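PDB 3EUL: probable transcriptional regulatory protein NarL from Mycobacterium tuberculosis, which probably regulates genes of aerobic nitrate metabolism by binding their promoters once its receiver domain, the part in this structure, is phosphorylated by the sensor kinase NarS. Local coordinates for residues A[77-80]-A[81-85]; A[123-126]-A[127-131]. All coordinates share one frame; numbering follows the deposited sequence.

Contact 1 of 2, residues A[77-80]-A[81-85]; sequences AQVA and AAVRS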
ATOM      1  N   ALA A  77       0.213  -3.665   8.821  1.00 19.30           N
ATOM      2  CA  ALA A  77      -0.686  -3.032   9.823  1.00 18.59           C
ATOM      3  C   ALA A  77       0.060  -2.165  10.812  1.00 17.84           C
ATOM      4  O   ALA A  77      -0.486  -1.143  11.244  1.00 17.38           O
ATOM      5  CB  ALA A  77      -1.530  -4.089  10.572  1.00 17.78           C
ATOM      6  N   GLN A  78       1.272  -2.587  11.201  1.00 17.09           N
ATOM      7  CA  GLN A  78       2.162  -1.758  12.020  1.00 18.13           C
ATOM      8  C   GLN A  78       2.522  -0.456  11.296  1.00 17.88           C
ATOM      9  O   GLN A  78       2.496   0.622  11.901  1.00 18.26           O
ATOM     10  CB  GLN A  78       3.434  -2.505  12.421  1.00 18.02           C
ATOM     11  CG  GLN A  78       3.154  -3.768  13.164  1.00 19.11           C
ATOM     12  CD  GLN A  78       4.414  -4.448  13.632  1.00 21.46           C
ATOM     13  OE1 GLN A  78       5.149  -5.024  12.839  1.00 24.71           O
ATOM     14  NE2 GLN A  78       4.669  -4.383  14.935  1.00 23.52           N
ATOM     15  N   VAL A  79       2.822  -0.540  10.015  1.00 17.28           N
ATOM     16  CA  VAL A  79       3.070   0.677   9.253  1.00 18.09           C
ATOM     17  C   VAL A  79       1.819   1.531   9.194  1.00 18.01           C
ATOM     18  O   VAL A  79       1.920   2.738   9.407  1.00 17.66           O
ATOM     19  CB  VAL A  79       3.564   0.408   7.801  1.00 18.31           C
ATOM     20  CG1 VAL A  79       3.764   1.747   7.019  1.00 17.26           C
ATOM     21  CG2 VAL A  79       4.833  -0.410   7.778  1.00 17.04           C
ATOM     22  N   ALA A  80       0.656   0.928   8.892  1.00 17.98           N
ATOM     23  CA  ALA A  80      -0.616   1.686   8.887  1.00 18.17           C
ATOM     24  C   ALA A  80      -0.872   2.411  10.220  1.00 18.33           C
ATOM     25  O   ALA A  80      -1.264   3.597  10.259  1.00 17.23           O
ATOM     26  CB  ALA A  80      -1.789   0.809   8.522  1.00 18.21           C
ATOM     27  N   ALA A  81      -0.615   1.713  11.323  1.00 18.48           N
ATOM     28  CA  ALA A  81      -0.758   2.291  12.672  1.00 18.61           C
ATOM     29  C   ALA A  81       0.126   3.514  12.915  1.00 18.83           C
ATOM     30  O   ALA A  81      -0.317   4.526  13.510  1.00 17.97           O
ATOM     31  CB  ALA A  81      -0.416   1.202  13.733  1.00 18.87           C
ATOM     32  N   ALA A  82       1.391   3.383  12.510  1.00 17.66           N
ATOM     33  CA  ALA A  82       2.409   4.390  12.655  1.00 18.73           C
ATOM     34  C   ALA A  82       2.077   5.632  11.819  1.00 18.93           C
ATOM     35  O   ALA A  82       2.210   6.744  12.307  1.00 19.45           O
ATOM     36  CB  ALA A  82       3.803   3.806  12.236  1.00 18.15           C
ATOM     37  N   VAL A  83       1.650   5.429  10.571  1.00 20.06           N
ATOM     38  CA  VAL A  83       1.247   6.529   9.676  1.00 21.45           C
ATOM     39  C   VAL A  83       0.087   7.330  10.260  1.00 22.34           C
ATOM     40  O   VAL A  83       0.157   8.563  10.361  1.00 24.29           O
ATOM     41  CB  VAL A  83       0.924   6.003   8.224  1.00 20.79           C
ATOM     42  CG1 VAL A  83       0.327   7.138   7.319  1.00 21.09           C
ATOM     43  CG2 VAL A  83       2.209   5.432   7.588  1.00 20.40           C
ATOM     44  N   ARG A  84      -0.933   6.635  10.726  1.00 23.68           N
ATOM     45  CA  ARG A  84      -2.047   7.269  11.435  1.00 25.14           C
ATOM     46  C   ARG A  84      -1.543   7.969  12.721  1.00 25.81           C
ATOM     47  O   ARG A  84      -1.849   9.139  12.941  1.00 25.21           O
ATOM     48  CB  ARG A  84      -3.177   6.241  11.715  1.00 25.14           C
ATOM     49  CG  ARG A  84      -4.384   6.831  12.477  1.00 25.66           C
ATOM     50  CD  ARG A  84      -5.516   5.835  12.543  1.00 27.19           C
ATOM     51  NE  ARG A  84      -5.209   4.790  13.510  1.00 29.54           N
ATOM     52  CZ  ARG A  84      -6.025   3.787  13.825  1.00 30.99           C
ATOM     53  NH1 ARG A  84      -5.651   2.900  14.747  1.00 30.50           N
ATOM     54  NH2 ARG A  84      -7.205   3.669  13.222  1.00 32.82           N
ATOM     55  N   SER A  85      -0.715   7.298  13.530  1.00 26.64           N
ATOM     56  CA  SER A  85      -0.148   7.915  14.757  1.00 28.30           C
ATOM     57  C   SER A  85       0.629   9.205  14.484  1.00 28.76           C
ATOM     58  O   SER A  85       0.530  10.162  15.253  1.00 29.09           O
ATOM     59  CB  SER A  85       0.785   6.938  15.522  1.00 28.49           C
ATOM     60  OG  SER A  85       2.150   7.242  15.211  1.00 32.46           O
TER

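Contact 2 of 2, residues A[123-126]-A[127-131]; sequences TEIV and KAVLD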
ATOM      1  N   THR A 123      -6.464  -4.008 -13.598  1.00 25.24           N
ATOM      2  CA  THR A 123      -7.386  -2.860 -13.531  1.00 24.34           C
ATOM      3  C   THR A 123      -7.982  -2.722 -12.122  1.00 24.27           C
ATOM      4  O   THR A 123      -8.162  -1.608 -11.653  1.00 23.85           O
ATOM      5  CB  THR A 123      -8.516  -2.895 -14.606  1.00 24.53           C
ATOM      6  OG1 THR A 123      -9.284  -4.079 -14.442  1.00 22.67           O
ATOM      7  CG2 THR A 123      -7.954  -2.814 -16.064  1.00 22.94           C
ATOM      8  N   GLU A 124      -8.239  -3.841 -11.450  1.00 23.24           N
ATOM      9  CA  GLU A 124      -8.683  -3.823 -10.046  1.00 24.53           C
ATOM     10  C   GLU A 124      -7.737  -3.082  -9.095  1.00 23.94           C
ATOM     11  O   GLU A 124      -8.186  -2.309  -8.285  1.00 23.11           O
ATOM     12  CB  GLU A 124      -8.896  -5.236  -9.511  1.00 24.89           C
ATOM     13  CG  GLU A 124     -10.205  -5.878  -9.953  1.00 26.14           C
ATOM     14  CD  GLU A 124     -10.334  -7.303  -9.472  1.00 26.76           C
ATOM     15  OE1 GLU A 124      -9.297  -7.975  -9.263  1.00 29.99           O
ATOM     16  OE2 GLU A 124     -11.478  -7.767  -9.333  1.00 30.87           O
ATOM     17  N   ILE A 125      -6.431  -3.313  -9.207  1.00 24.14           N
ATOM     18  CA  ILE A 125      -5.454  -2.637  -8.335  1.00 23.93           C
ATOM     19  C   ILE A 125      -5.325  -1.168  -8.645  1.00 23.64           C
ATOM     20  O   ILE A 125      -5.242  -0.338  -7.720  1.00 24.14           O
ATOM     21  CB  ILE A 125      -4.079  -3.309  -8.435  1.00 25.04           C
ATOM     22  CG1 ILE A 125      -4.178  -4.738  -7.913  1.00 25.40           C
ATOM     23  CG2 ILE A 125      -3.043  -2.543  -7.639  1.00 25.24           C
ATOM     24  CD1 ILE A 125      -3.359  -5.712  -8.695  1.00 30.03           C
ATOM     25  N   VAL A 126      -5.313  -0.825  -9.932  1.00 22.98           N
ATOM     26  CA  VAL A 126      -5.274   0.575 -10.317  1.00 23.21           C
ATOM     27  C   VAL A 126      -6.504   1.252  -9.733  1.00 23.44           C
ATOM     28  O   VAL A 126      -6.393   2.287  -9.091  1.00 24.75           O
ATOM     29  CB  VAL A 126      -5.242   0.768 -11.837  1.00 22.40           C
ATOM     30  CG1 VAL A 126      -5.549   2.232 -12.240  1.00 23.87           C
ATOM     31  CG2 VAL A 126      -3.897   0.309 -12.395  1.00 22.05           C
ATOM     32  N   LYS A 127      -7.678   0.673  -9.964  1.00 23.54           N
ATOM     33  CA  LYS A 127      -8.905   1.267  -9.466  1.00 23.65           C
ATOM     34  C   LYS A 127      -8.926   1.392  -7.928  1.00 22.90           C
ATOM     35  O   LYS A 127      -9.353   2.408  -7.391  1.00 22.43           O
ATOM     36  CB  LYS A 127     -10.121   0.485  -9.967  1.00 24.67           C
ATOM     37  CG  LYS A 127     -11.422   0.941  -9.329  1.00 24.85           C
ATOM     38  CD  LYS A 127     -12.641   0.280  -9.946  1.00 25.94           C
ATOM     39  CE  LYS A 127     -13.915   0.638  -9.152  1.00 28.88           C
ATOM     40  NZ  LYS A 127     -14.053   2.130  -9.099  1.00 30.98           N
ATOM     41  N   ALA A 128      -8.467   0.362  -7.240  1.00 22.29           N
ATOM     42  CA  ALA A 128      -8.348   0.412  -5.771  1.00 23.00           C
ATOM     43  C   ALA A 128      -7.466   1.547  -5.291  1.00 22.40           C
ATOM     44  O   ALA A 128      -7.823   2.287  -4.357  1.00 21.74           O
ATOM     45  CB  ALA A 128      -7.854  -0.919  -5.229  1.00 23.08           C
ATOM     46  N   VAL A 129      -6.315   1.717  -5.926  1.00 22.72           N
ATOM     47  CA  VAL A 129      -5.402   2.803  -5.566  1.00 22.61           C
ATOM     48  C   VAL A 129      -6.033   4.183  -5.850  1.00 22.80           C
ATOM     49  O   VAL A 129      -6.021   5.086  -5.009  1.00 21.24           O
ATOM     50  CB  VAL A 129      -4.068   2.627  -6.314  1.00 22.74           C
ATOM     51  CG1 VAL A 129      -3.242   3.884  -6.277  1.00 22.19           C
ATOM     52  CG2 VAL A 129      -3.314   1.434  -5.702  1.00 21.64           C
ATOM     53  N   LEU A 130      -6.607   4.335  -7.034  1.00 22.59           N
ATOM     54  CA  LEU A 130      -7.248   5.587  -7.411  1.00 23.69           C
ATOM     55  C   LEU A 130      -8.450   5.921  -6.528  1.00 24.81           C
ATOM     56  O   LEU A 130      -8.601   7.070  -6.112  1.00 25.19           O
ATOM     57  CB  LEU A 130      -7.643   5.578  -8.904  1.00 23.48           C
ATOM     58  CG  LEU A 130      -6.455   5.510  -9.886  1.00 24.15           C
ATOM     59  CD1 LEU A 130      -6.926   5.533 -11.352  1.00 22.59           C
ATOM     60  CD2 LEU A 130      -5.450   6.632  -9.621  1.00 22.50           C
ATOM     61  N   ASP A 131      -9.274   4.927  -6.208  1.00 25.92           N
ATOM     62  CA  ASP A 131     -10.454   5.138  -5.347  1.00 26.75           C
ATOM     63  C   ASP A 131     -10.027   5.515  -3.920  1.00 27.43           C
ATOM     64  O   ASP A 131     -10.644   6.355  -3.257  1.00 28.30           O
ATOM     65  CB  ASP A 131     -11.313   3.874  -5.288  1.00 27.27           C
ATOM     66  CG  ASP A 131     -12.133   3.640  -6.549  1.00 29.17           C
ATOM     67  OD1 ASP A 131     -12.246   4.557  -7.396  1.00 32.79           O
ATOM     68  OD2 ASP A 131     -12.687   2.521  -6.693  1.00 31.14           O
TER

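Contact 1 of 2, residues A[77-80]-A[81-85]
Val79 and Val83 meet one turn apart on helix 76-85 of the CheY-like receiver domain. This helix is the crossover of the beta-alpha-beta unit that runs from strand 64-68 to strand 91-96. The two valines form the tight, buried side. CG1 of Val79 lies 4.0 Å from CG2 of Val83, and the two side chains meet at a slant. Val79 CG1 stands anti to its own backbone N (chi1 178°) and so reaches forward along the helix. Val83 CG2 also rests 3.3 Å from Val79 O, the same oxygen that accepts the N-H of Val83. Around this pair the fold closes in. Ile57 of helix 50-60 touches both valines, Leu54 touches Val83, and Val92 of strand 91-96 packs on Val83 and Ala80.

The backbone is regular. Four successive i to i+4 hydrogen bonds link 77-80 to 81-85, from Ala81 N to Ala77 O through Arg84 N to Ala80 O. The bond from Val83 N to Val79 O is 2.9 Å long, with 167° at the hydrogen.

The other side is looser. Gln78 leaves the backbone away from 81-85 and is exposed, as are Arg84 and Ser85. The methyl of Ala81 lies 3.4 Å from Ala77 O and also touches Gln110. Arg84 gives NH1 to the carbonyl of Gln109, which ties this side to the end of helix 101-109. Ser85 turns back on the helix: its OG donates to Ala82 O at 2.9 Å, 20° from the carbonyl plane.

Contact 2 of 2, residues A[123-126]-A[127-131]
Residues 123-126 and 127-131 form successive turns of helix 122-134, joined by four i to i+4 backbone hydrogen bonds of 2.9 Å, from Lys127 N to Thr123 O through Leu130 N to Val126 O. The last is the straightest, with 171° at the hydrogen.

Val126 and Leu130 lie side by side and point the same way. With chi1 at 166°, CG1 of Val126 points opposite the main-chain nitrogen and comes within 3.7 Å of Leu130 CD1. CG of Leu130 also sits 3.3 Å from Val126 O. Leu35 and Ser38 of helix 25-38 touch Val126, and Val16 of strand 16-21 touches Leu130.

Ile125 and Val129 are buried, but they meet more loosely: their CG2 atoms are 4.4 Å apart. Both also rest on Leu66 of strand 64-68.

The charged face carries Lys127. Its chain is extended as far as CE and bends at the last torsion (chi4 57°), which places NZ beside the carboxylate of Asp131. NZ donates to the syn lone pair of Asp131 OD2 at 2.8 Å, forming a salt bridge. The helix is thus amphipathic: branched apolar groups fasten it to the sheet and helix 25-38, while the ion pair spans one turn on the more open side.

Contacts 1 and 2 lie on opposite sides of the chain's centre, with centres about 21 Å apart and nearest atoms about 14 Å apart. They share no helix and do not touch. Each combines a buried apolar ridge with a more open polar side. Contact 1 has four buried residues among the eight that touch, contact 2 only two. Their inner faces meet different elements: contact 1 packs on helix 50-60 and strand 91-96, whereas contact 2 packs on helix 25-38 and strands 16-21 and 64-68. Polar chemistry also differs. In 77-85 it is neutral within the helix, with Arg84 bonded to Gln109 outside the helix; 123-131 contains its own ion pair.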